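Long-range contacts in voltage-sensor containing phosphatase (Ciona intestinalis, PDB 3V0D), which probably dephosphorylates phosphoinositides under the control of a linked voltage sensor, through a tensin-type phosphatase domain joined to a PTEN-like C2 domain: residues D65-Y70 with D109-W113; T175-Y181 with Y291-N295; K271-S276 with D286-F290. The protein carries 1 engineered substitution. All coordinates share one frame; numbering follows the deposited sequence. Where two conformers were deposited one is given.

Contact 1. Residues D65-Y70 with D109-W113; sequences DKFRIY and DAKVW
Arg68 and Asp109 reach for each other from opposite directions and meet side-on. Arg68 NE gives a nearly straight bond to Asp109 OD1 (2.7 Å, 177°), with that oxygen lying in the guanidinium plane and using its syn lone pair. Arg68 NH2 gives the second, more bent bond to Asp109 OD2 (3.0 Å). The two flat groups are nearly coplanar, 29° apart. Tyr70 OH donates to the same Asp109 OD1 (2.7 Å), its ring standing almost upright to the carboxylate.

The root of the arginine chain lies on the Trp113 indole. Arg68 CB sits over the five-membered ring, 3.7 Å from its centroid, in a CH-pi contact. Trp113 CG is anti to the backbone N (chi1 168°), which carries the indole toward the strand; its CZ2 comes within 3.4 Å of Phe67 C. Trp113 NE1 is held by Val121 O of the adjacent strand.

Helix 100-115 thus packs on the parallel strands of the phosphatase sheet, its residues 109-113 running antiparallel to strand residues 67-70. Three bonds, two on Asp109 OD1 and one on OD2, fix the turn of the carboxylate, and this pairing probably favours its ionised form.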
loop_
_atom_site.group_PDB
_atom_site.type_symbol
_atom_site.label_atom_id
_atom_site.label_comp_id
_atom_site.label_asym_id
_atom_site.label_seq_id
_atom_site.Cartn_x
_atom_site.Cartn_y
_atom_site.Cartn_z
ATOM N N ASP A 65 27.457 9.568 10.368
ATOM C CA ASP A 65 27.658 8.149 10.689
ATOM C C ASP A 65 26.538 7.531 11.507
ATOM O O ASP A 65 26.708 6.453 12.085
ATOM C CB ASP A 65 28.998 7.908 11.400
ATOM C CG ASP A 65 30.180 8.333 10.579
ATOM O OD1 ASP A 65 30.260 7.991 9.376
ATOM O OD2 ASP A 65 31.042 9.011 11.160
ATOM N N LYS A 66 25.376 8.191 11.538
ATOM C CA LYS A 66 24.282 7.718 12.381
ATOM C C LYS A 66 22.951 7.731 11.641
ATOM O O LYS A 66 21.888 7.856 12.274
ATOM C CB LYS A 66 24.204 8.544 13.666
ATOM C CG LYS A 66 25.372 8.267 14.618
ATOM C CD LYS A 66 25.064 8.725 16.044
ATOM C CE LYS A 66 26.318 8.865 16.868
ATOM N NZ LYS A 66 27.044 7.584 17.011
ATOM N N PHE A 67 22.989 7.566 10.321
ATOM C CA PHE A 67 21.747 7.486 9.552
ATOM C C PHE A 67 21.669 6.246 8.667
ATOM O O PHE A 67 22.689 5.682 8.238
ATOM C CB PHE A 67 21.550 8.757 8.704
ATOM C CG PHE A 67 22.575 8.926 7.612
ATOM C CD1 PHE A 67 22.381 8.332 6.373
ATOM C CD2 PHE A 67 23.749 9.653 7.827
ATOM C CE1 PHE A 67 23.329 8.460 5.361
ATOM C CE2 PHE A 67 24.697 9.787 6.805
ATOM C CZ PHE A 67 24.481 9.181 5.587
ATOM N N ARG A 68 20.433 5.865 8.350
ATOM C CA ARG A 68 20.153 4.827 7.366
ATOM C C ARG A 68 19.000 5.343 6.521
ATOM O O ARG A 68 18.001 5.835 7.069
ATOM C CB ARG A 68 19.825 3.506 8.033
ATOM C CG ARG A 68 19.760 2.299 7.132
ATOM C CD ARG A 68 20.002 1.059 7.962
ATOM N NE ARG A 68 20.013 -0.180 7.198
ATOM C CZ ARG A 68 21.004 -0.537 6.390
ATOM N NH1 ARG A 68 22.042 0.276 6.221
ATOM N NH2 ARG A 68 20.939 -1.708 5.757
ATOM N N ILE A 69 19.130 5.215 5.204
ATOM C CA ILE A 69 18.120 5.688 4.242
ATOM C C ILE A 69 17.388 4.495 3.664
ATOM O O ILE A 69 18.025 3.519 3.260
ATOM C CB ILE A 69 18.806 6.454 3.082
ATOM C CG1 ILE A 69 19.816 7.507 3.586
ATOM C CG2 ILE A 69 17.748 7.051 2.134
ATOM C CD1 ILE A 69 19.216 8.590 4.453
ATOM N N TYR A 70 16.059 4.601 3.582
ATOM C CA TYR A 70 15.235 3.574 2.954
ATOM C C TYR A 70 14.553 4.158 1.732
ATOM O O TYR A 70 13.762 5.111 1.851
ATOM C CB TYR A 70 14.191 3.051 3.961
ATOM C CG TYR A 70 14.823 2.345 5.131
ATOM C CD1 TYR A 70 15.223 3.033 6.257
ATOM C CD2 TYR A 70 15.083 0.971 5.072
ATOM C CE1 TYR A 70 15.832 2.387 7.334
ATOM C CE2 TYR A 70 15.709 0.305 6.136
ATOM C CZ TYR A 70 16.082 1.035 7.251
ATOM O OH TYR A 70 16.673 0.418 8.327
ATOM N N ASP A 109 15.656 -5.090 9.682
ATOM C CA ASP A 109 16.802 -4.261 9.352
ATOM C C ASP A 109 16.825 -2.973 10.182
ATOM O O ASP A 109 17.856 -2.594 10.763
ATOM C CB ASP A 109 16.828 -3.970 7.855
ATOM C CG ASP A 109 17.988 -3.068 7.458
ATOM O OD1 ASP A 109 17.855 -1.840 7.539
ATOM O OD2 ASP A 109 19.077 -3.609 7.134
ATOM N N ALA A 110 15.666 -2.321 10.271
ATOM C CA ALA A 110 15.552 -1.105 11.053
ATOM C C ALA A 110 15.779 -1.390 12.547
ATOM O O ALA A 110 16.447 -0.610 13.233
ATOM C CB ALA A 110 14.199 -0.427 10.806
ATOM N N LYS A 111 15.221 -2.505 13.046
ATOM C CA LYS A 111 15.409 -2.850 14.459
ATOM C C LYS A 111 16.888 -3.011 14.797
ATOM O O LYS A 111 17.356 -2.469 15.815
ATOM C CB LYS A 111 14.590 -4.078 14.860
ATOM C CG LYS A 111 14.217 -4.066 16.342
ATOM C CD LYS A 111 13.148 -5.087 16.732
ATOM C CE LYS A 111 12.580 -4.856 18.184
ATOM N NZ LYS A 111 11.873 -3.527 18.496
ATOM N N VAL A 112 17.615 -3.765 13.976
ATOM C CA VAL A 112 19.043 -4.020 14.212
ATOM C C VAL A 112 19.808 -2.693 14.207
ATOM O O VAL A 112 20.645 -2.428 15.066
ATOM C CB VAL A 112 19.598 -5.030 13.190
ATOM C CG1 VAL A 112 21.125 -5.114 13.234
ATOM C CG2 VAL A 112 19.015 -6.422 13.446
ATOM N N TRP A 113 19.517 -1.854 13.224
ATOM C CA TRP A 113 20.176 -0.565 13.111
ATOM C C TRP A 113 19.881 0.329 14.305
ATOM O O TRP A 113 20.789 0.942 14.871
ATOM C CB TRP A 113 19.753 0.086 11.803
ATOM C CG TRP A 113 20.141 1.523 11.706
ATOM C CD1 TRP A 113 19.299 2.585 11.721
ATOM C CD2 TRP A 113 21.457 2.052 11.557
ATOM N NE1 TRP A 113 19.994 3.737 11.612
ATOM C CE2 TRP A 113 21.331 3.451 11.529
ATOM C CE3 TRP A 113 22.735 1.475 11.482
ATOM C CZ2 TRP A 113 22.427 4.301 11.386
ATOM C CZ3 TRP A 113 23.832 2.328 11.347
ATOM C CH2 TRP A 113 23.660 3.725 11.300
#

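Contact 2. Residues T175-Y181 with Y291-N295; sequences TASQIRY and YFWFN
Helix 176-181 and strand 291-295 run almost parallel, at 15°, with axes 7.9 Å apart and Ser177 set against Trp293. At that point the helix bonds to the strand backbone. Trp293 N donates to Ser177 OG (3.0 Å), and Asp312 OD1 is a further partner of this hydroxyl. One turn on, Arg180 NE donates to Trp293 O (2.8 Å), coming nearly in line with the carbonyl bond; that oxygen lies 22° out of the guanidinium plane. Arg180 NH1 adds a weak bond to the same oxygen and lies 3.6 Å from Phe292 CB. A bend at chi3 (38°) turns the guanidinium back along the helix, and Arg180 NH2 goes on to Glu310 O.

This is the interface between the phosphatase and C2 domains, an arrangement shared with PTEN: the helix belongs to the first and the edge strand to the second. Thr175 and Gln178 close the start of the helix as a capping box. Gln178 N donates to Thr175 OG1, and Thr175 N to Gln178 OE1.

Trp293 CB rests 3.7 Å from Tyr181 CE1, the two side chains crossing at about a right angle. The indole edge faces Ser177 OG, while Trp293 NE1 bonds to Asn96 OD1 of the phosphatase domain. The hydroxyl of Tyr181 lies beside the peptide joining Phe294 to Asn295, with Tyr181 OH 3.3 Å from Phe294 C. It bonds to Asp269 OD2, a carboxylate oxygen that also takes Asn295 ND2. Tyr291 OH, beside the methyl of Thr175, bonds to His95 O.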
loop_
_atom_site.group_PDB
_atom_site.type_symbol
_atom_site.label_atom_id
_atom_site.label_comp_id
_atom_site.label_asym_id
_atom_site.label_seq_id
_atom_site.Cartn_x
_atom_site.Cartn_y
_atom_site.Cartn_z
ATOM N N THR A 175 -3.481 4.552 0.473
ATOM C CA THR A 175 -4.487 3.680 -0.143
ATOM C C THR A 175 -5.115 2.779 0.893
ATOM O O THR A 175 -4.597 2.588 2.000
ATOM C CB THR A 175 -3.937 2.839 -1.306
ATOM O OG1 THR A 175 -3.100 1.822 -0.733
ATOM C CG2 THR A 175 -3.175 3.671 -2.315
ATOM N N ALA A 176 -6.249 2.182 0.530
ATOM C CA ALA A 176 -6.874 1.194 1.394
ATOM C C ALA A 176 -5.985 -0.016 1.655
ATOM O O ALA A 176 -5.942 -0.532 2.784
ATOM C CB ALA A 176 -8.207 0.748 0.845
ATOM N N SER A 177 -5.270 -0.508 0.638
ATOM C CA SER A 177 -4.398 -1.645 0.887
ATOM C C SER A 177 -3.218 -1.265 1.770
ATOM O O SER A 177 -2.767 -2.088 2.575
ATOM C CB SER A 177 -3.864 -2.260 -0.411
ATOM O OG SER A 177 -4.910 -2.780 -1.211
ATOM N N GLN A 178 -2.703 -0.052 1.640
ATOM C CA GLN A 178 -1.648 0.416 2.534
ATOM C C GLN A 178 -2.125 0.400 3.988
ATOM O O GLN A 178 -1.430 -0.106 4.888
ATOM C CB GLN A 178 -1.144 1.786 2.088
ATOM C CG GLN A 178 -0.324 1.691 0.811
ATOM C CD GLN A 178 -0.029 3.016 0.149
ATOM O OE1 GLN A 178 -0.595 4.056 0.493
ATOM N NE2 GLN A 178 0.875 2.978 -0.832
ATOM N N ILE A 179 -3.337 0.898 4.238
ATOM C CA ILE A 179 -3.922 0.805 5.573
ATOM C C ILE A 179 -4.037 -0.647 6.021
ATOM O O ILE A 179 -3.677 -0.996 7.171
ATOM C CB ILE A 179 -5.297 1.519 5.594
ATOM C CG1 ILE A 179 -5.101 3.019 5.437
ATOM C CG2 ILE A 179 -6.089 1.199 6.865
ATOM C CD1 ILE A 179 -6.407 3.782 5.154
ATOM N N ARG A 180 -4.540 -1.513 5.142
ATOM C CA ARG A 180 -4.700 -2.916 5.467
ATOM C C ARG A 180 -3.358 -3.551 5.850
ATOM O O ARG A 180 -3.306 -4.372 6.765
ATOM C CB ARG A 180 -5.347 -3.631 4.290
ATOM C CG ARG A 180 -5.497 -5.118 4.477
ATOM C CD ARG A 180 -6.513 -5.727 3.497
ATOM N NE ARG A 180 -6.505 -5.155 2.151
ATOM C CZ ARG A 180 -7.352 -4.241 1.671
ATOM N NH1 ARG A 180 -7.176 -3.840 0.434
ATOM N NH2 ARG A 180 -8.367 -3.732 2.370
ATOM N N TYR A 181 -2.288 -3.211 5.138
ATOM C CA TYR A 181 -0.997 -3.839 5.379
ATOM C C TYR A 181 -0.378 -3.396 6.699
ATOM O O TYR A 181 0.278 -4.202 7.367
ATOM C CB TYR A 181 -0.069 -3.662 4.158
ATOM C CG TYR A 181 -0.269 -4.807 3.181
ATOM C CD1 TYR A 181 -1.524 -5.072 2.609
ATOM C CD2 TYR A 181 0.772 -5.694 2.906
ATOM C CE1 TYR A 181 -1.738 -6.147 1.811
ATOM C CE2 TYR A 181 0.552 -6.826 2.105
ATOM C CZ TYR A 181 -0.709 -7.048 1.578
ATOM O OH TYR A 181 -0.974 -8.171 0.826
ATOM N N TYR A 291 -8.971 -1.785 -7.397
ATOM C CA TYR A 291 -8.043 -2.910 -7.177
ATOM C C TYR A 291 -7.841 -3.071 -5.687
ATOM O O TYR A 291 -8.236 -2.193 -4.898
ATOM C CB TYR A 291 -6.707 -2.699 -7.915
ATOM C CG TYR A 291 -5.869 -1.515 -7.432
ATOM C CD1 TYR A 291 -4.706 -1.727 -6.671
ATOM C CD2 TYR A 291 -6.237 -0.184 -7.703
ATOM C CE1 TYR A 291 -3.941 -0.686 -6.226
ATOM C CE2 TYR A 291 -5.479 0.870 -7.255
ATOM C CZ TYR A 291 -4.333 0.620 -6.488
ATOM O OH TYR A 291 -3.620 1.714 -6.057
ATOM N N PHE A 292 -7.184 -4.156 -5.270
ATOM C CA PHE A 292 -6.829 -4.319 -3.866
ATOM C C PHE A 292 -5.785 -5.415 -3.722
ATOM O O PHE A 292 -5.652 -6.284 -4.584
ATOM C CB PHE A 292 -8.068 -4.616 -2.976
ATOM C CG PHE A 292 -8.845 -5.810 -3.395
ATOM C CD1 PHE A 292 -8.491 -7.096 -2.972
ATOM C CD2 PHE A 292 -9.990 -5.642 -4.175
ATOM C CE1 PHE A 292 -9.264 -8.191 -3.334
ATOM C CE2 PHE A 292 -10.775 -6.736 -4.523
ATOM C CZ PHE A 292 -10.404 -7.997 -4.131
ATOM N N TRP A 293 -5.126 -5.409 -2.561
ATOM C CA TRP A 293 -4.217 -6.467 -2.129
ATOM C C TRP A 293 -4.751 -7.191 -0.919
ATOM O O TRP A 293 -5.373 -6.589 -0.036
ATOM C CB TRP A 293 -2.877 -5.885 -1.725
ATOM C CG TRP A 293 -2.061 -5.298 -2.817
ATOM C CD1 TRP A 293 -2.180 -4.065 -3.411
ATOM C CD2 TRP A 293 -0.892 -5.884 -3.380
ATOM N NE1 TRP A 293 -1.154 -3.856 -4.307
ATOM C CE2 TRP A 293 -0.353 -4.968 -4.300
ATOM C CE3 TRP A 293 -0.237 -7.108 -3.177
ATOM C CZ2 TRP A 293 0.816 -5.220 -5.004
ATOM C CZ3 TRP A 293 0.923 -7.359 -3.876
ATOM C CH2 TRP A 293 1.440 -6.413 -4.780
ATOM N N PHE A 294 -4.425 -8.469 -0.811
ATOM C CA PHE A 294 -4.625 -9.211 0.419
ATOM C C PHE A 294 -3.546 -10.283 0.522
ATOM O O PHE A 294 -2.901 -10.623 -0.465
ATOM C CB PHE A 294 -6.037 -9.833 0.499
ATOM C CG PHE A 294 -6.253 -10.945 -0.482
ATOM C CD1 PHE A 294 -6.091 -12.269 -0.093
ATOM C CD2 PHE A 294 -6.552 -10.686 -1.817
ATOM C CE1 PHE A 294 -6.247 -13.296 -0.996
ATOM C CE2 PHE A 294 -6.699 -11.723 -2.741
ATOM C CZ PHE A 294 -6.552 -13.031 -2.328
ATOM N N ASN A 295 -3.377 -10.835 1.722
ATOM C CA ASN A 295 -2.434 -11.924 1.935
ATOM C C ASN A 295 -3.197 -13.196 2.278
ATOM O O ASN A 295 -4.061 -13.205 3.168
ATOM C CB ASN A 295 -1.431 -11.563 3.030
ATOM C CG ASN A 295 -0.341 -12.629 3.159
ATOM O OD1 ASN A 295 -0.594 -13.719 3.662
ATOM N ND2 ASN A 295 0.848 -12.336 2.672
#

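Contact 3. Residues K271-S276 with D286-F290; sequences KVRFMS and DNCPF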
loop_
_atom_site.group_PDB
_atom_site.type_symbol
_atom_site.label_atom_id
_atom_site.label_comp_id
_atom_site.label_asym_id
_atom_site.label_seq_id
_atom_site.Cartn_x
_atom_site.Cartn_y
_atom_site.Cartn_z
ATOM N N LYS A 271 -2.588 -9.416 -5.583
ATOM C CA LYS A 271 -3.165 -8.166 -6.054
ATOM C C LYS A 271 -4.247 -8.503 -7.065
ATOM O O LYS A 271 -4.026 -9.316 -7.973
ATOM C CB LYS A 271 -2.066 -7.348 -6.715
ATOM C CG LYS A 271 -2.482 -5.993 -7.213
ATOM C CD LYS A 271 -1.334 -5.325 -7.998
ATOM C CE LYS A 271 -1.655 -3.930 -8.396
ATOM N NZ LYS A 271 -0.534 -3.349 -9.123
ATOM N N VAL A 272 -5.407 -7.882 -6.923
ATOM C CA VAL A 272 -6.544 -8.149 -7.795
ATOM C C VAL A 272 -6.948 -6.822 -8.403
ATOM O O VAL A 272 -7.234 -5.856 -7.677
ATOM C CB VAL A 272 -7.710 -8.765 -7.005
ATOM C CG1 VAL A 272 -8.835 -9.133 -7.939
ATOM C CG2 VAL A 272 -7.232 -9.998 -6.226
ATOM N N ARG A 273 -6.945 -6.751 -9.732
ATOM C CA ARG A 273 -7.259 -5.525 -10.468
ATOM C C ARG A 273 -8.518 -5.742 -11.281
ATOM O O ARG A 273 -8.675 -6.771 -11.951
ATOM C CB ARG A 273 -6.126 -5.156 -11.424
ATOM C CG ARG A 273 -4.811 -4.864 -10.699
ATOM C CD ARG A 273 -3.644 -4.656 -11.700
ATOM N NE ARG A 273 -3.815 -3.437 -12.482
ATOM C CZ ARG A 273 -4.193 -3.385 -13.753
ATOM N NH1 ARG A 273 -4.377 -4.487 -14.467
ATOM N NH2 ARG A 273 -4.382 -2.198 -14.303
ATOM N N PHE A 274 -9.394 -4.753 -11.268
ATOM C CA PHE A 274 -10.621 -4.780 -12.066
ATOM C C PHE A 274 -10.513 -3.716 -13.129
ATOM O O PHE A 274 -10.303 -2.529 -12.830
ATOM C CB PHE A 274 -11.869 -4.566 -11.195
ATOM C CG PHE A 274 -12.098 -5.682 -10.248
ATOM C CD1 PHE A 274 -11.380 -5.741 -9.048
ATOM C CD2 PHE A 274 -12.988 -6.710 -10.547
ATOM C CE1 PHE A 274 -11.551 -6.782 -8.159
ATOM C CE2 PHE A 274 -13.176 -7.777 -9.634
ATOM C CZ PHE A 274 -12.428 -7.804 -8.441
ATOM N N MET A 275 -10.663 -4.152 -14.382
ATOM C CA MET A 275 -10.583 -3.297 -15.567
ATOM C C MET A 275 -11.954 -3.192 -16.210
ATOM O O MET A 275 -12.813 -4.054 -15.991
ATOM C CB MET A 275 -9.550 -3.877 -16.541
ATOM C CG MET A 275 -8.128 -3.792 -15.995
ATOM S SD MET A 275 -6.913 -4.745 -16.890
ATOM C CE MET A 275 -7.399 -6.383 -16.375
ATOM N N SER A 276 -12.136 -2.155 -17.023
ATOM C CA SER A 276 -13.418 -1.957 -17.666
ATOM C C SER A 276 -13.269 -1.446 -19.071
ATOM O O SER A 276 -12.414 -0.601 -19.349
ATOM C CB SER A 276 -14.226 -0.940 -16.870
ATOM O OG SER A 276 -15.435 -0.605 -17.515
ATOM N N ASP A 286 -3.101 2.849 -10.436
ATOM C CA ASP A 286 -2.866 1.506 -10.966
ATOM C C ASP A 286 -3.536 1.269 -12.314
ATOM O O ASP A 286 -3.754 0.121 -12.715
ATOM C CB ASP A 286 -3.225 0.414 -9.950
ATOM C CG ASP A 286 -2.285 -0.770 -10.035
ATOM O OD1 ASP A 286 -1.104 -0.624 -9.618
ATOM O OD2 ASP A 286 -2.733 -1.837 -10.474
ATOM N N ASN A 287 -3.824 2.355 -13.029
ATOM C CA ASN A 287 -4.386 2.273 -14.359
ATOM C C ASN A 287 -5.629 1.407 -14.455
ATOM O O ASN A 287 -5.848 0.731 -15.459
ATOM C CB ASN A 287 -3.314 1.813 -15.359
ATOM C CG ASN A 287 -3.695 2.110 -16.789
ATOM O OD1 ASN A 287 -4.339 3.117 -17.077
ATOM N ND2 ASN A 287 -3.317 1.224 -17.687
ATOM N N CYS A 288 -6.467 1.465 -13.437
ATOM C CA CYS A 288 -7.733 0.727 -13.487
ATOM C C CYS A 288 -8.770 1.374 -12.592
ATOM O O CYS A 288 -8.425 2.172 -11.705
ATOM C CB CYS A 288 -7.532 -0.765 -13.143
ATOM S SG CYS A 288 -7.044 -1.082 -11.437
ATOM N N PRO A 289 -10.051 1.035 -12.792
ATOM C CA PRO A 289 -11.083 1.570 -11.897
ATOM C C PRO A 289 -10.903 1.202 -10.434
ATOM O O PRO A 289 -11.006 2.090 -9.602
ATOM C CB PRO A 289 -12.381 1.013 -12.483
ATOM C CG PRO A 289 -12.075 0.913 -13.969
ATOM C CD PRO A 289 -10.643 0.416 -14.004
ATOM N N PHE A 290 -10.639 -0.067 -10.087
ATOM C CA PHE A 290 -10.480 -0.407 -8.674
ATOM C C PHE A 290 -9.667 -1.677 -8.526
ATOM O O PHE A 290 -9.653 -2.514 -9.432
ATOM C CB PHE A 290 -11.837 -0.489 -7.938
ATOM C CG PHE A 290 -12.853 -1.437 -8.538
ATOM C CD1 PHE A 290 -13.009 -2.725 -8.052
ATOM C CD2 PHE A 290 -13.735 -0.996 -9.531
ATOM C CE1 PHE A 290 -13.976 -3.596 -8.571
ATOM C CE2 PHE A 290 -14.674 -1.852 -10.069
ATOM C CZ PHE A 290 -14.814 -3.139 -9.586
#
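Phe274 and Phe290 lie across from each other as an antiparallel hydrogen-bonded pair, and their rings share one face of the sheet. The rings are close to parallel, 18° apart, but so displaced that little of one covers the other. Phe290 CE1 sits over the Phe274 face, 3.3 Å from Phe274 CG. In return Phe274 CB stands over the Phe290 ring, 3.7 Å from its centroid, as a CH-pi contact. Phe290 CG lies between its backbone N and carbonyl carbon (chi1 55°), which places the ring over Phe274. Between the backbones, Phe274 N donates to Phe290 O (2.9 Å), and this oxygen also lies at the edge of the Phe274 ring.

Arg273 holds Asp286 by two different atoms. NE meets the carboxylate oxygen Asp286 OD2 (2.8 Å), and NH2 makes a straighter bond to the backbone Asp286 O (2.9 Å, 173°). Both oxygens lie near the guanidinium plane. The extended Lys271 comes in from another side, its NZ 2.8 Å from Asp286 OD1, completing a salt-bridge network. Asn96 ND2 also reaches Asp286 OD1.

The pair begins the union of strands 269-276 and 290-295 at one edge of the four-stranded C2 sheet. Strand 223-229 flanks strand 269-276 on its other side, and Val329 of strand 328-335 packs against both phenylalanines.

How the contacts relate
Contact 1 belongs to the phosphatase domain, contact 3 to the C2 domain, and contact 2 joins the two. Contact 2 is buried near the middle of the chain; contacts 1 and 3 are only partly buried and lie on opposite sides of its centre. Contacts 2 and 3 share neighbouring strands of one sheet: Phe292 O and Val272 N are 2.8 Å apart, probably hydrogen-bonded, and Tyr291 packs on Asp286. Contact 1 stands apart, its nearest atoms about 13 Å from contact 2. Contacts 1 and 3 each combine an arginine-aspartate bridge with aromatic packing. Contact 2 has no salt bridge across it; its arginine and serine bind strand backbone.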